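Local atomic coordinates of peptidase, M20/M25/M40 family (Staphylococcus aureus, PDB entry 4EWT), a protein that probably hydrolyses amide bonds of N-acylated substrates, as a manganese-bound amidohydrolase of the M20/M25/M40 peptidase family. Residues A[188-193]-A[276-281]; A[233-238]-A[268-273]; A[225-230]-A[264-269]. One frame throughout, in Å; residues are numbered along the deposited sequence.

Interaction 1 of 3, residues A[188-193]-A[276-281]; sequences FKLKVQ and RLSKGL. With PE7 (1-deoxy-1-thio-heptaethylene glycol), chain L.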
loop_
_atom_site.group_PDB
_atom_site.type_symbol
_atom_site.label_atom_id
_atom_site.label_comp_id
_atom_site.label_asym_id
_atom_site.label_seq_id
_atom_site.Cartn_x
_atom_site.Cartn_y
_atom_site.Cartn_z
ATOM N N PHE A 188 3.454 -3.271 -21.328
ATOM C CA PHE A 188 4.727 -2.967 -20.698
ATOM C C PHE A 188 5.319 -4.141 -19.931
ATOM O O PHE A 188 4.598 -5.002 -19.411
ATOM C CB PHE A 188 4.625 -1.714 -19.801
ATOM C CG PHE A 188 3.670 -1.860 -18.637
ATOM C CD1 PHE A 188 4.147 -2.171 -17.375
ATOM C CD2 PHE A 188 2.305 -1.634 -18.809
ATOM C CE1 PHE A 188 3.264 -2.288 -16.275
ATOM C CE2 PHE A 188 1.395 -1.739 -17.723
ATOM C CZ PHE A 188 1.871 -2.068 -16.465
ATOM N N LYS A 189 6.648 -4.162 -19.888
ATOM C CA LYS A 189 7.383 -5.072 -19.026
ATOM C C LYS A 189 8.211 -4.207 -18.108
ATOM O O LYS A 189 8.812 -3.228 -18.549
ATOM C CB LYS A 189 8.305 -5.983 -19.844
ATOM C CG LYS A 189 7.559 -6.871 -20.826
ATOM C CD LYS A 189 8.512 -7.720 -21.651
ATOM C CE LYS A 189 7.742 -8.683 -22.567
ATOM N NZ LYS A 189 8.500 -8.958 -23.828
ATOM N N LEU A 190 8.220 -4.543 -16.827
ATOM C CA LEU A 190 9.036 -3.804 -15.884
ATOM C C LEU A 190 9.916 -4.773 -15.129
ATOM O O LEU A 190 9.428 -5.729 -14.506
ATOM C CB LEU A 190 8.168 -2.999 -14.913
ATOM C CG LEU A 190 8.867 -2.337 -13.715
ATOM C CD1 LEU A 190 9.838 -1.198 -14.124
ATOM C CD2 LEU A 190 7.815 -1.826 -12.762
ATOM N N LYS A 191 11.216 -4.535 -15.196
ATOM C CA LYS A 191 12.126 -5.313 -14.406
ATOM C C LYS A 191 12.497 -4.475 -13.198
ATOM O O LYS A 191 12.876 -3.328 -13.342
ATOM C CB LYS A 191 13.362 -5.730 -15.209
ATOM C CG LYS A 191 14.408 -6.431 -14.347
ATOM C CD LYS A 191 15.453 -7.167 -15.171
ATOM C CE LYS A 191 16.427 -6.210 -15.803
ATOM N NZ LYS A 191 17.680 -6.927 -16.248
ATOM N N VAL A 192 12.332 -5.051 -12.014
ATOM C CA VAL A 192 12.679 -4.392 -10.758
ATOM C C VAL A 192 13.874 -5.155 -10.188
ATOM O O VAL A 192 13.739 -6.315 -9.764
ATOM C CB VAL A 192 11.497 -4.380 -9.740
ATOM C CG1 VAL A 192 11.890 -3.660 -8.448
ATOM C CG2 VAL A 192 10.220 -3.695 -10.337
ATOM N N GLN A 193 15.042 -4.522 -10.225
ATOM C CA GLN A 193 16.263 -5.138 -9.747
ATOM C C GLN A 193 16.643 -4.553 -8.390
ATOM O O GLN A 193 16.948 -3.364 -8.284
ATOM C CB GLN A 193 17.391 -4.923 -10.775
ATOM C CG GLN A 193 18.802 -5.344 -10.332
ATOM C CD GLN A 193 18.997 -6.840 -10.330
ATOM O OE1 GLN A 193 19.244 -7.441 -9.278
ATOM N NE2 GLN A 193 18.897 -7.462 -11.508
ATOM N N ARG A 276 6.152 7.621 -14.402
ATOM C CA ARG A 276 6.480 8.403 -13.189
ATOM C C ARG A 276 6.617 7.493 -11.971
ATOM O O ARG A 276 7.549 7.618 -11.169
ATOM C CB ARG A 276 5.398 9.462 -12.891
ATOM C CG ARG A 276 5.816 10.492 -11.794
ATOM C CD ARG A 276 4.578 11.120 -11.110
ATOM N NE ARG A 276 3.709 11.808 -12.056
ATOM C CZ ARG A 276 3.835 13.084 -12.416
ATOM N NH1 ARG A 276 4.794 13.866 -11.890
ATOM N NH2 ARG A 276 2.974 13.597 -13.293
ATOM N N LEU A 277 5.668 6.586 -11.824
ATOM C CA LEU A 277 5.741 5.594 -10.755
ATOM C C LEU A 277 6.946 4.698 -10.868
ATOM O O LEU A 277 7.548 4.349 -9.865
ATOM C CB LEU A 277 4.484 4.751 -10.711
ATOM C CG LEU A 277 3.248 5.546 -10.320
ATOM C CD1 LEU A 277 2.041 4.634 -10.543
ATOM C CD2 LEU A 277 3.349 6.027 -8.861
ATOM N N SER A 278 7.297 4.323 -12.088
ATOM C CA SER A 278 8.390 3.392 -12.311
ATOM C C SER A 278 9.757 4.018 -11.990
ATOM O O SER A 278 10.582 3.416 -11.282
ATOM C CB SER A 278 8.344 2.872 -13.752
ATOM O OG SER A 278 9.539 2.164 -14.029
ATOM N N LYS A 279 9.995 5.222 -12.513
ATOM C CA LYS A 279 11.182 6.013 -12.169
ATOM C C LYS A 279 11.281 6.330 -10.659
ATOM O O LYS A 279 12.362 6.238 -10.060
ATOM C CB LYS A 279 11.179 7.317 -12.962
ATOM C CG LYS A 279 12.340 8.226 -12.675
ATOM C CD LYS A 279 12.093 9.209 -11.503
ATOM C CE LYS A 279 13.053 10.408 -11.564
ATOM N NZ LYS A 279 14.202 10.190 -10.628
ATOM N N GLY A 280 10.164 6.761 -10.080
ATOM C CA GLY A 280 10.104 7.116 -8.674
ATOM C C GLY A 280 10.351 5.924 -7.757
ATOM O O GLY A 280 10.875 6.087 -6.649
ATOM N N LEU A 281 9.967 4.729 -8.209
ATOM C CA LEU A 281 10.250 3.514 -7.440
ATOM C C LEU A 281 11.754 3.325 -7.197
ATOM O O LEU A 281 12.159 2.861 -6.133
ATOM C CB LEU A 281 9.669 2.278 -8.125
ATOM C CG LEU A 281 9.433 1.097 -7.182
ATOM C CD1 LEU A 281 8.075 1.293 -6.482
ATOM C CD2 LEU A 281 9.423 -0.188 -7.992
HETATM S S1 PE7 L . -5.446 25.476 -11.066
HETATM C C2 PE7 L . -4.524 27.062 -11.054
HETATM C C3 PE7 L . -3.316 27.031 -10.121
HETATM O O4 PE7 L . -2.300 26.163 -10.663
HETATM C C5 PE7 L . -1.023 26.502 -10.114
HETATM C C6 PE7 L . -0.407 25.262 -9.499
HETATM O O7 PE7 L . -0.025 24.450 -10.611
HETATM C C8 PE7 L . 0.436 23.182 -10.126
HETATM C C9 PE7 L . 0.787 22.234 -11.259
HETATM O O10 PE7 L . -0.102 22.409 -12.338
HETATM C C11 PE7 L . -0.298 21.166 -13.002
HETATM C C12 PE7 L . -1.757 20.780 -13.109
HETATM O O13 PE7 L . -1.817 19.386 -12.772
HETATM C C14 PE7 L . -3.139 18.859 -12.800
HETATM C C15 PE7 L . -3.079 17.651 -11.880
HETATM O O16 PE7 L . -1.940 16.905 -12.256
HETATM C C17 PE7 L . -1.818 15.736 -11.454
HETATM C C18 PE7 L . -0.401 15.246 -11.641
HETATM O O19 PE7 L . 0.368 15.986 -10.697
HETATM C C20 PE7 L . 1.670 15.400 -10.595
HETATM C C21 PE7 L . 2.762 16.470 -10.432
HETATM O O22 PE7 L . 2.494 17.620 -11.246
#

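Interaction 2 of 3, residues A[233-238]-A[268-273]; sequences GVVTIG and ATIEKE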
loop_
_atom_site.group_PDB
_atom_site.type_symbol
_atom_site.label_atom_id
_atom_site.label_comp_id
_atom_site.label_asym_id
_atom_site.label_seq_id
_atom_site.Cartn_x
_atom_site.Cartn_y
_atom_site.Cartn_z
ATOM N N GLY A 233 -10.094 4.005 -18.718
ATOM C CA GLY A 233 -8.730 3.499 -18.674
ATOM C C GLY A 233 -8.641 2.231 -17.840
ATOM O O GLY A 233 -9.443 2.035 -16.915
ATOM N N VAL A 234 -7.683 1.366 -18.179
ATOM C CA VAL A 234 -7.468 0.120 -17.444
ATOM C C VAL A 234 -5.974 -0.103 -17.356
ATOM O O VAL A 234 -5.266 0.039 -18.362
ATOM C CB VAL A 234 -8.040 -1.146 -18.159
ATOM C CG1 VAL A 234 -8.103 -2.357 -17.183
ATOM C CG2 VAL A 234 -9.380 -0.897 -18.745
ATOM N N VAL A 235 -5.507 -0.447 -16.159
ATOM C CA VAL A 235 -4.121 -0.834 -15.952
ATOM C C VAL A 235 -4.150 -2.133 -15.191
ATOM O O VAL A 235 -4.560 -2.178 -14.005
ATOM C CB VAL A 235 -3.306 0.267 -15.201
ATOM C CG1 VAL A 235 -1.874 -0.173 -15.013
ATOM C CG2 VAL A 235 -3.337 1.590 -15.988
ATOM N N THR A 236 -3.781 -3.204 -15.893
ATOM C CA THR A 236 -3.739 -4.554 -15.313
ATOM C C THR A 236 -2.302 -5.085 -15.247
ATOM O O THR A 236 -1.567 -5.018 -16.248
ATOM C CB THR A 236 -4.615 -5.537 -16.115
ATOM O OG1 THR A 236 -5.990 -5.285 -15.824
ATOM C CG2 THR A 236 -4.316 -6.994 -15.723
ATOM N N ILE A 237 -1.894 -5.587 -14.077
ATOM C CA ILE A 237 -0.658 -6.356 -13.970
ATOM C C ILE A 237 -1.067 -7.810 -14.034
ATOM O O ILE A 237 -1.564 -8.353 -13.055
ATOM C CB ILE A 237 0.134 -6.125 -12.659
ATOM C CG1 ILE A 237 0.561 -4.665 -12.509
ATOM C CG2 ILE A 237 1.377 -7.030 -12.622
ATOM C CD1 ILE A 237 1.433 -4.142 -13.674
ATOM N N GLY A 238 -0.865 -8.431 -15.196
ATOM C CA GLY A 238 -1.210 -9.819 -15.391
ATOM C C GLY A 238 -0.116 -10.801 -15.015
ATOM O O GLY A 238 -0.381 -11.994 -14.848
ATOM N N ALA A 268 -2.020 8.349 -23.383
ATOM C CA ALA A 268 -0.840 9.171 -23.149
ATOM C C ALA A 268 -0.658 9.467 -21.674
ATOM O O ALA A 268 0.440 9.347 -21.153
ATOM C CB ALA A 268 -0.879 10.502 -23.991
ATOM N N THR A 269 -1.738 9.865 -21.012
ATOM C CA THR A 269 -1.722 10.069 -19.559
ATOM C C THR A 269 -1.277 8.816 -18.766
ATOM O O THR A 269 -0.446 8.920 -17.857
ATOM C CB THR A 269 -3.094 10.523 -19.069
ATOM O OG1 THR A 269 -3.349 11.828 -19.588
ATOM C CG2 THR A 269 -3.172 10.544 -17.527
ATOM N N ILE A 270 -1.815 7.649 -19.125
ATOM C CA ILE A 270 -1.477 6.394 -18.439
ATOM C C ILE A 270 0.012 6.065 -18.585
ATOM O O ILE A 270 0.677 5.658 -17.639
ATOM C CB ILE A 270 -2.349 5.193 -18.943
ATOM C CG1 ILE A 270 -3.797 5.353 -18.475
ATOM C CG2 ILE A 270 -1.809 3.861 -18.412
ATOM C CD1 ILE A 270 -4.789 4.303 -19.060
ATOM N N GLU A 271 0.528 6.267 -19.780
ATOM C CA GLU A 271 1.910 5.978 -20.048
ATOM C C GLU A 271 2.812 6.927 -19.246
ATOM O O GLU A 271 3.829 6.503 -18.703
ATOM C CB GLU A 271 2.200 6.115 -21.543
ATOM C CG GLU A 271 3.661 5.905 -21.856
ATOM C CD GLU A 271 3.971 5.944 -23.341
ATOM O OE1 GLU A 271 3.041 6.051 -24.177
ATOM O OE2 GLU A 271 5.167 5.844 -23.659
ATOM N N LYS A 272 2.429 8.201 -19.198
ATOM C CA LYS A 272 3.161 9.201 -18.430
ATOM C C LYS A 272 3.172 8.866 -16.939
ATOM O O LYS A 272 4.211 8.952 -16.286
ATOM C CB LYS A 272 2.576 10.599 -18.679
ATOM C CG LYS A 272 3.124 11.703 -17.749
ATOM C CD LYS A 272 2.497 13.064 -18.078
ATOM C CE LYS A 272 2.789 14.064 -16.959
ATOM N NZ LYS A 272 2.318 15.451 -17.287
ATOM N N GLU A 273 2.010 8.484 -16.410
ATOM C CA GLU A 273 1.882 8.188 -14.985
ATOM C C GLU A 273 2.538 6.873 -14.532
ATOM O O GLU A 273 3.041 6.787 -13.412
ATOM C CB GLU A 273 0.402 8.311 -14.533
ATOM C CG GLU A 273 -0.136 9.769 -14.661
ATOM C CD GLU A 273 0.702 10.796 -13.878
ATOM O OE1 GLU A 273 1.295 10.413 -12.854
ATOM O OE2 GLU A 273 0.771 11.992 -14.271
#

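Interaction 3 of 3, residues A[225-230]-A[264-269]; sequences RRLSPF and DATKAT. With PE7 (1-deoxy-1-thio-heptaethylene glycol), chain L.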
loop_
_atom_site.group_PDB
_atom_site.type_symbol
_atom_site.label_atom_id
_atom_site.label_comp_id
_atom_site.label_asym_id
_atom_site.label_seq_id
_atom_site.Cartn_x
_atom_site.Cartn_y
_atom_site.Cartn_z
ATOM N N ARG A 225 -6.928 8.062 -9.480
ATOM C CA ARG A 225 -6.593 9.434 -9.190
ATOM C C ARG A 225 -6.216 10.248 -10.440
ATOM O O ARG A 225 -6.673 11.322 -10.619
ATOM C CB ARG A 225 -5.556 9.546 -8.075
ATOM C CG ARG A 225 -5.931 9.017 -6.756
ATOM C CD ARG A 225 -6.762 9.967 -6.008
ATOM N NE ARG A 225 -8.146 9.893 -6.356
ATOM C CZ ARG A 225 -9.100 10.670 -5.896
ATOM N NH1 ARG A 225 -8.855 11.634 -5.075
ATOM N NH2 ARG A 225 -10.302 10.492 -6.287
ATOM N N ARG A 226 -5.404 9.671 -11.293
ATOM C CA ARG A 226 -4.771 10.411 -12.397
ATOM C C ARG A 226 -5.670 10.584 -13.625
ATOM O O ARG A 226 -5.458 11.491 -14.440
ATOM C CB ARG A 226 -3.472 9.713 -12.807
ATOM C CG ARG A 226 -2.425 9.699 -11.706
ATOM C CD ARG A 226 -2.111 11.109 -11.247
ATOM N NE ARG A 226 -0.865 11.166 -10.488
ATOM C CZ ARG A 226 -0.641 12.006 -9.485
ATOM N NH1 ARG A 226 -1.601 12.833 -9.100
ATOM N NH2 ARG A 226 0.533 12.001 -8.861
ATOM N N LEU A 227 -6.653 9.704 -13.770
ATOM C CA LEU A 227 -7.613 9.812 -14.856
ATOM C C LEU A 227 -8.872 10.488 -14.356
ATOM O O LEU A 227 -9.257 10.330 -13.198
ATOM C CB LEU A 227 -7.981 8.435 -15.431
ATOM C CG LEU A 227 -6.874 7.601 -16.064
ATOM C CD1 LEU A 227 -7.464 6.291 -16.597
ATOM C CD2 LEU A 227 -6.167 8.388 -17.182
ATOM N N SER A 228 -9.500 11.259 -15.231
ATOM C CA SER A 228 -10.822 11.767 -14.951
ATOM C C SER A 228 -11.805 10.610 -14.780
ATOM O O SER A 228 -11.708 9.591 -15.462
ATOM C CB SER A 228 -11.304 12.643 -16.093
ATOM O OG SER A 228 -12.679 12.912 -15.930
ATOM N N PRO A 229 -12.786 10.782 -13.886
ATOM C CA PRO A 229 -13.861 9.784 -13.772
ATOM C C PRO A 229 -14.608 9.546 -15.091
ATOM O O PRO A 229 -15.184 8.472 -15.287
ATOM C CB PRO A 229 -14.803 10.382 -12.719
ATOM C CG PRO A 229 -14.261 11.744 -12.399
ATOM C CD PRO A 229 -12.838 11.794 -12.818
ATOM N N PHE A 230 -14.611 10.536 -15.975
ATOM C CA PHE A 230 -15.242 10.399 -17.290
ATOM C C PHE A 230 -14.352 9.830 -18.377
ATOM O O PHE A 230 -14.794 9.615 -19.502
ATOM C CB PHE A 230 -15.875 11.731 -17.725
ATOM C CG PHE A 230 -17.098 12.068 -16.942
ATOM C CD1 PHE A 230 -18.353 11.760 -17.440
ATOM C CD2 PHE A 230 -16.987 12.631 -15.667
ATOM C CE1 PHE A 230 -19.509 12.054 -16.686
ATOM C CE2 PHE A 230 -18.113 12.908 -14.903
ATOM C CZ PHE A 230 -19.381 12.622 -15.418
ATOM N N ASP A 264 -6.797 8.509 -27.258
ATOM C CA ASP A 264 -5.350 8.686 -27.308
ATOM C C ASP A 264 -4.807 9.504 -26.136
ATOM O O ASP A 264 -3.735 9.202 -25.625
ATOM C CB ASP A 264 -4.938 9.393 -28.600
ATOM C CG ASP A 264 -5.314 8.615 -29.839
ATOM O OD1 ASP A 264 -5.525 7.372 -29.751
ATOM O OD2 ASP A 264 -5.388 9.262 -30.904
ATOM N N ALA A 265 -5.528 10.553 -25.734
ATOM C CA ALA A 265 -5.103 11.367 -24.588
ATOM C C ALA A 265 -5.046 10.514 -23.302
ATOM O O ALA A 265 -4.106 10.628 -22.517
ATOM C CB ALA A 265 -5.999 12.563 -24.406
ATOM N N THR A 266 -6.043 9.656 -23.112
ATOM C CA THR A 266 -6.078 8.734 -21.967
ATOM C C THR A 266 -4.889 7.759 -22.000
ATOM O O THR A 266 -4.243 7.535 -20.978
ATOM C CB THR A 266 -7.412 7.966 -21.900
ATOM O OG1 THR A 266 -8.474 8.911 -21.731
ATOM C CG2 THR A 266 -7.447 6.968 -20.678
ATOM N N LYS A 267 -4.584 7.205 -23.172
ATOM C CA LYS A 267 -3.403 6.348 -23.298
ATOM C C LYS A 267 -2.118 7.093 -22.944
ATOM O O LYS A 267 -1.248 6.527 -22.291
ATOM C CB LYS A 267 -3.295 5.735 -24.689
ATOM C CG LYS A 267 -4.194 4.498 -24.884
ATOM C CD LYS A 267 -4.153 3.985 -26.327
ATOM C CE LYS A 267 -2.831 3.273 -26.585
ATOM N NZ LYS A 267 -2.610 3.016 -28.029
ATOM N N ALA A 268 -2.020 8.349 -23.383
ATOM C CA ALA A 268 -0.840 9.171 -23.149
ATOM C C ALA A 268 -0.658 9.467 -21.674
ATOM O O ALA A 268 0.440 9.347 -21.153
ATOM C CB ALA A 268 -0.879 10.502 -23.991
ATOM N N THR A 269 -1.738 9.865 -21.012
ATOM C CA THR A 269 -1.722 10.069 -19.559
ATOM C C THR A 269 -1.277 8.816 -18.766
ATOM O O THR A 269 -0.446 8.920 -17.857
ATOM C CB THR A 269 -3.094 10.523 -19.069
ATOM O OG1 THR A 269 -3.349 11.828 -19.588
ATOM C CG2 THR A 269 -3.172 10.544 -17.527
HETATM S S1 PE7 L . -5.446 25.476 -11.066
HETATM C C2 PE7 L . -4.524 27.062 -11.054
HETATM C C3 PE7 L . -3.316 27.031 -10.121
HETATM O O4 PE7 L . -2.300 26.163 -10.663
HETATM C C5 PE7 L . -1.023 26.502 -10.114
HETATM C C6 PE7 L . -0.407 25.262 -9.499
HETATM O O7 PE7 L . -0.025 24.450 -10.611
HETATM C C8 PE7 L . 0.436 23.182 -10.126
HETATM C C9 PE7 L . 0.787 22.234 -11.259
HETATM O O10 PE7 L . -0.102 22.409 -12.338
HETATM C C11 PE7 L . -0.298 21.166 -13.002
HETATM C C12 PE7 L . -1.757 20.780 -13.109
HETATM O O13 PE7 L . -1.817 19.386 -12.772
HETATM C C14 PE7 L . -3.139 18.859 -12.800
HETATM C C15 PE7 L . -3.079 17.651 -11.880
HETATM O O16 PE7 L . -1.940 16.905 -12.256
HETATM C C17 PE7 L . -1.818 15.736 -11.454
HETATM C C18 PE7 L . -0.401 15.246 -11.641
HETATM O O19 PE7 L . 0.368 15.986 -10.697
HETATM C C20 PE7 L . 1.670 15.400 -10.595
HETATM C C21 PE7 L . 2.762 16.470 -10.432
HETATM O O22 PE7 L . 2.494 17.620 -11.246
#

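Interaction 1 of 3, residues A[188-193]-A[276-281]
Leu190 and Ser278 make the closest contact between the strand and the helix. The methyl CD1 of Leu190 lies 3.4 Å from OG of Ser278. This is carbon against a hydroxyl, so it is packing and not a polar bond. Their CA atoms are 8.1 Å apart. Leu190 carries CG anti to the backbone N (chi1 171°), and this brings CD1 up to the serine. Two residues further along the strand, Val192 CG1 meets Leu281 CD2 at 4.3 Å, a looser touch between two apolar branches. Ser278 and Leu281 are three residues apart, on the same side of the helix. Leu190 and Val192 are two apart, on the same face of the strand.

Further residues pack on these four. Cys289 of strand 288-295 touches both Leu190 and Ser278. Phe215 of helix 208-226 packs on Leu190 and Leu281, and Val287 on Val192 and Leu281. Leu281 also meets Met284 of the second subunit.

Arg276 takes no part in the strand contact. The polyether PE7 lies over one face of its guanidinium group, with C20 3.5 Å from NH2 and offset toward the rim. NH2 also forms a salt bridge with Glu273 one turn earlier, which should steady the group. The same PE7 is hydrogen-bonded to Lys195 of the second subunit.

Strand 179-193 is hydrogen-bonded, antiparallel, to strands 248-261 and 288-295, and helix 264-285 packs against it. Helices packed on one face of an antiparallel sheet are characteristic of the smaller dimerisation (lid) domain of M20-family enzymes; the manganese ligands come from other parts of the chain.

Interaction 2 of 3, residues A[233-238]-A[268-273]
Ile270 points its branched side chain at the strand and overlaps Val235. The two side chains meet tip to tip, with CG2 of Ile270 3.7 Å from CG2 of Val235. The other branch of Ile270 runs out extended (chi2 173°). It sets CD1 4.0 Å from CA of Gly233 and 4.2 Å from N of Val234. The glycine has no side chain, so the methyl group rests directly on the main chain. One isoleucine thus covers the start of the strand with both of its branches.

The helix runs roughly along the strand, with 35° between their directions and axes 9.8 Å apart at closest. Val235 has further apolar neighbours in Leu219, Val222 and Val223 of helix 208-226. Ile270 is backed by Val259 and Tyr293 of the sheet and by Leu227. The pair therefore sits where two helices and the sheet converge.

Val234 and Thr236 reach other subunits. Val234 points away from the helix and packs on Gly199 of the third subunit and Pro229 of the fourth. Thr236 OG1 is hydrogen-bonded to Arg225 of the fourth subunit.

Every side-chain atom that meets across this contact is a methyl carbon. The strand and helix are held here by shape and by exclusion of water, with no polar bond to fix their relative setting.

Interaction 3 of 3, residues A[225-230]-A[264-269]
Leu227 has the most surface buried here, and two threonines of the helix receive it. Its CD2 lies 3.7 Å from CG2 of Thr269 and 4.0 Å from CG2 of Thr266. CD1 also comes to 4.1 Å from CG2 of Thr266. The leucine fork therefore lies against methyl groups that are three residues apart on the helix. The leucine side chain stands roughly perpendicular to that of Thr266 and runs antiparallel alongside that of Thr269.

Both threonines place CG2 anti to the backbone N, and the methyl groups of both face Leu227. The hydroxyl of Thr266 is used otherwise: OG1 is hydrogen-bonded to Glu231 and to Thr263. Glu231 also takes the backbone N of Ser228, and so it connects this loop with the first turn of the helix. The methyl of Thr269 has a second neighbour in the backbone O of Arg226, at 4.0 Å.

The loop has its own brace. Ser228 OG accepts a hydrogen bond from N of Phe230 (3.1 Å, 154° at the hydrogen), which makes an ST turn.

Arg226 starts toward the helix, but its chain bends (chi2 -57°) and carries the guanidinium group to PE7 and the second subunit. PE7 lies over one face of that group, with C18 3.7 Å from NH1. NH1 is hydrogen-bonded to Asn206 of the second subunit, while the ion pair from NE to Glu273 is long and weak.

The contact is partly buried, at the N-terminal end of helix 264-285. The chain leaves helix 208-226 here, passes across the first turns of helix 264-285, and enters strand 233-242. The second and fourth subunits pack against this same turn.

How the interactions relate
From the N terminus, strand 179-193 comes first and helix 264-285 last. Interaction 1 pairs them and closes the longest loop. Interactions 2 and 3 both nest inside it. In interaction 3 the end of helix 208-226 and the following turn meet the start of helix 264-285. Strand 233-242 comes next, and interaction 2 brings its beginning to the following turn of that helix. The two contacts share Ala268 and Thr269, and Leu227 touches Gly233 between them. Phe188 meets Ile237, which joins interactions 1 and 2. Helix 264-285 is thus tied at successive levels to the connecting turn and two strands of the antiparallel sheet.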